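Local coordinates for Alpha/beta hydrolase (Streptomyces albidoflavus, PDB 6KSU), which probably acts as a stand-alone peptide cyclase, closing non-ribosomal peptides into macrolactams by joining residues of opposite chirality at their ends, at residues Asp29-Leu34 with Leu49-Asp54. Numbering follows the deposited sequence.
Sequences DAVGAL and LSVYRD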
loop_
_atom_site.group_PDB
_atom_site.type_symbol
_atom_site.label_atom_id
_atom_site.label_comp_id
_atom_site.label_asym_id
_atom_site.label_seq_id
_atom_site.Cartn_x
_atom_site.Cartn_y
_atom_site.Cartn_z
ATOM N N ASP A 29 -28.320 4.285 -5.154
ATOM C CA ASP A 29 -28.588 4.357 -6.588
ATOM C C ASP A 29 -27.629 5.309 -7.266
ATOM O O ASP A 29 -27.068 4.995 -8.321
ATOM C CB ASP A 29 -30.026 4.796 -6.832
ATOM C CG ASP A 29 -31.015 3.720 -6.458
ATOM O OD1 ASP A 29 -30.593 2.539 -6.416
ATOM O OD2 ASP A 29 -32.188 4.057 -6.173
ATOM N N ALA A 30 -27.413 6.481 -6.661
ATOM C CA ALA A 30 -26.475 7.435 -7.231
ATOM C C ALA A 30 -25.063 6.877 -7.271
ATOM O O ALA A 30 -24.312 7.167 -8.204
ATOM C CB ALA A 30 -26.510 8.742 -6.447
ATOM N N VAL A 31 -24.675 6.072 -6.286
ATOM C CA VAL A 31 -23.309 5.558 -6.291
ATOM C C VAL A 31 -23.133 4.560 -7.429
ATOM O O VAL A 31 -22.223 4.692 -8.260
ATOM C CB VAL A 31 -22.949 4.947 -4.923
ATOM C CG1 VAL A 31 -21.738 4.020 -5.044
ATOM C CG2 VAL A 31 -22.659 6.030 -3.922
ATOM N N GLY A 32 -24.014 3.563 -7.497
ATOM C CA GLY A 32 -23.978 2.638 -8.619
ATOM C C GLY A 32 -24.029 3.339 -9.963
ATOM O O GLY A 32 -23.278 2.999 -10.884
ATOM N N ALA A 33 -24.913 4.327 -10.096
ATOM C CA ALA A 33 -24.981 5.067 -11.350
ATOM C C ALA A 33 -23.692 5.835 -11.594
ATOM O O ALA A 33 -23.222 5.913 -12.734
ATOM C CB ALA A 33 -26.181 6.014 -11.343
ATOM N N LEU A 34 -23.086 6.368 -10.533
ATOM C CA LEU A 34 -21.812 7.058 -10.678
ATOM C C LEU A 34 -20.717 6.085 -11.089
ATOM O O LEU A 34 -19.978 6.333 -12.053
ATOM C CB LEU A 34 -21.453 7.758 -9.373
ATOM C CG LEU A 34 -20.249 8.683 -9.501
ATOM C CD1 LEU A 34 -20.638 9.883 -10.359
ATOM C CD2 LEU A 34 -19.739 9.107 -8.146
ATOM N N LEU A 49 -16.958 -2.294 -6.841
ATOM C CA LEU A 49 -17.039 -1.283 -5.801
ATOM C C LEU A 49 -17.999 -1.800 -4.745
ATOM O O LEU A 49 -19.128 -2.201 -5.055
ATOM C CB LEU A 49 -17.492 0.077 -6.353
ATOM C CG LEU A 49 -17.749 1.197 -5.331
ATOM C CD1 LEU A 49 -16.426 1.811 -4.782
ATOM C CD2 LEU A 49 -18.620 2.270 -5.936
ATOM N N SER A 50 -17.538 -1.860 -3.510
ATOM C CA SER A 50 -18.398 -2.283 -2.415
ATOM C C SER A 50 -18.361 -1.201 -1.359
ATOM O O SER A 50 -17.284 -0.726 -1.015
ATOM C CB SER A 50 -17.940 -3.624 -1.845
ATOM O OG SER A 50 -18.019 -4.636 -2.840
ATOM N N VAL A 51 -19.530 -0.802 -0.871
ATOM C CA VAL A 51 -19.664 0.248 0.132
ATOM C C VAL A 51 -20.489 -0.288 1.286
ATOM O O VAL A 51 -21.633 -0.713 1.084
ATOM C CB VAL A 51 -20.339 1.500 -0.438
ATOM C CG1 VAL A 51 -20.334 2.622 0.590
ATOM C CG2 VAL A 51 -19.681 1.903 -1.745
ATOM N N TYR A 52 -19.920 -0.265 2.492
ATOM C CA TYR A 52 -20.683 -0.517 3.702
ATOM C C TYR A 52 -20.990 0.830 4.337
ATOM O O TYR A 52 -20.081 1.627 4.586
ATOM C CB TYR A 52 -19.934 -1.439 4.661
ATOM C CG TYR A 52 -20.664 -1.701 5.960
ATOM C CD1 TYR A 52 -21.665 -2.683 6.061
ATOM C CD2 TYR A 52 -20.369 -0.951 7.087
ATOM C CE1 TYR A 52 -22.326 -2.906 7.287
ATOM C CE2 TYR A 52 -21.007 -1.155 8.269
ATOM C CZ TYR A 52 -21.987 -2.130 8.378
ATOM O OH TYR A 52 -22.585 -2.282 9.605
ATOM N N ARG A 53 -22.275 1.096 4.565
ATOM C CA ARG A 53 -22.704 2.394 5.060
ATOM C C ARG A 53 -24.116 2.270 5.621
ATOM O O ARG A 53 -24.987 1.644 5.007
ATOM C CB ARG A 53 -22.648 3.448 3.949
ATOM C CG ARG A 53 -23.603 4.613 4.177
ATOM C CD ARG A 53 -23.121 5.900 3.540
ATOM N NE ARG A 53 -23.292 5.910 2.098
ATOM C CZ ARG A 53 -23.478 7.020 1.394
ATOM N NH1 ARG A 53 -23.522 8.196 2.014
ATOM N NH2 ARG A 53 -23.611 6.957 0.076
ATOM N N ASP A 54 -24.322 2.845 6.802
ATOM C CA ASP A 54 -25.613 2.809 7.491
ATOM C C ASP A 54 -26.031 1.381 7.822
ATOM O O ASP A 54 -27.210 1.027 7.751
ATOM C CB ASP A 54 -26.686 3.524 6.675
ATOM C CG ASP A 54 -26.495 5.024 6.675
ATOM O OD1 ASP A 54 -26.583 5.640 5.595
ATOM O OD2 ASP A 54 -26.247 5.576 7.771
#
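Val-31 meets Leu-49, Val-51 and Arg-53, and within 29-34 it alone touches 49-54. The two segments lie on helix 23-41 and strand 46-53; the axes of 29-34 and 49-53 pass 10.4 Å apart and run nearly antiparallel (161°). Asp-29, at the start of 29-34, is exposed, as suits a carboxylate. At Val-31 the chain faces the sheet, and the branched side chain sends its two methyls to different neighbours. CG1, anti to the backbone N (chi1 161°), reaches CD2 of Leu-49 at 3.7 Å, the two side chains crossing at about a right angle; a looser approach, 4.4 Å, brings the same CG1 to CG2 of Val-51. CG2 of Val-31, on the backbone-N side, comes within 4.2 Å of Arg-53 NH2, at the edge of the guanidinium and near its plane. Leu-34, almost a turn further on, is buried too, but touches the loop at Glu-368.

On the strand, alternation puts Leu-49, Val-51 and Arg-53 on the helix side, while Ser-50 and Tyr-52 serve the opposite face, packing on helix 261-268. This is the helix-on-sheet layering of the beta-lactamase-like fold: the N-terminal helix packs on one face of the antiparallel sheet, where Tyr-60 of the neighbouring strand 56-63 also touches Val-31. No hydrogen bond crosses between 29-34 and 49-54. The cohesion is therefore dispersive and hydrophobic, grading from aliphatic at Leu-49 to polar at Arg-53, whose NH1 is hydrogen-bonded to the carbonyl oxygen of Ala-369, while the valine methyl packs at the guanidinium edge by van der Waals contact.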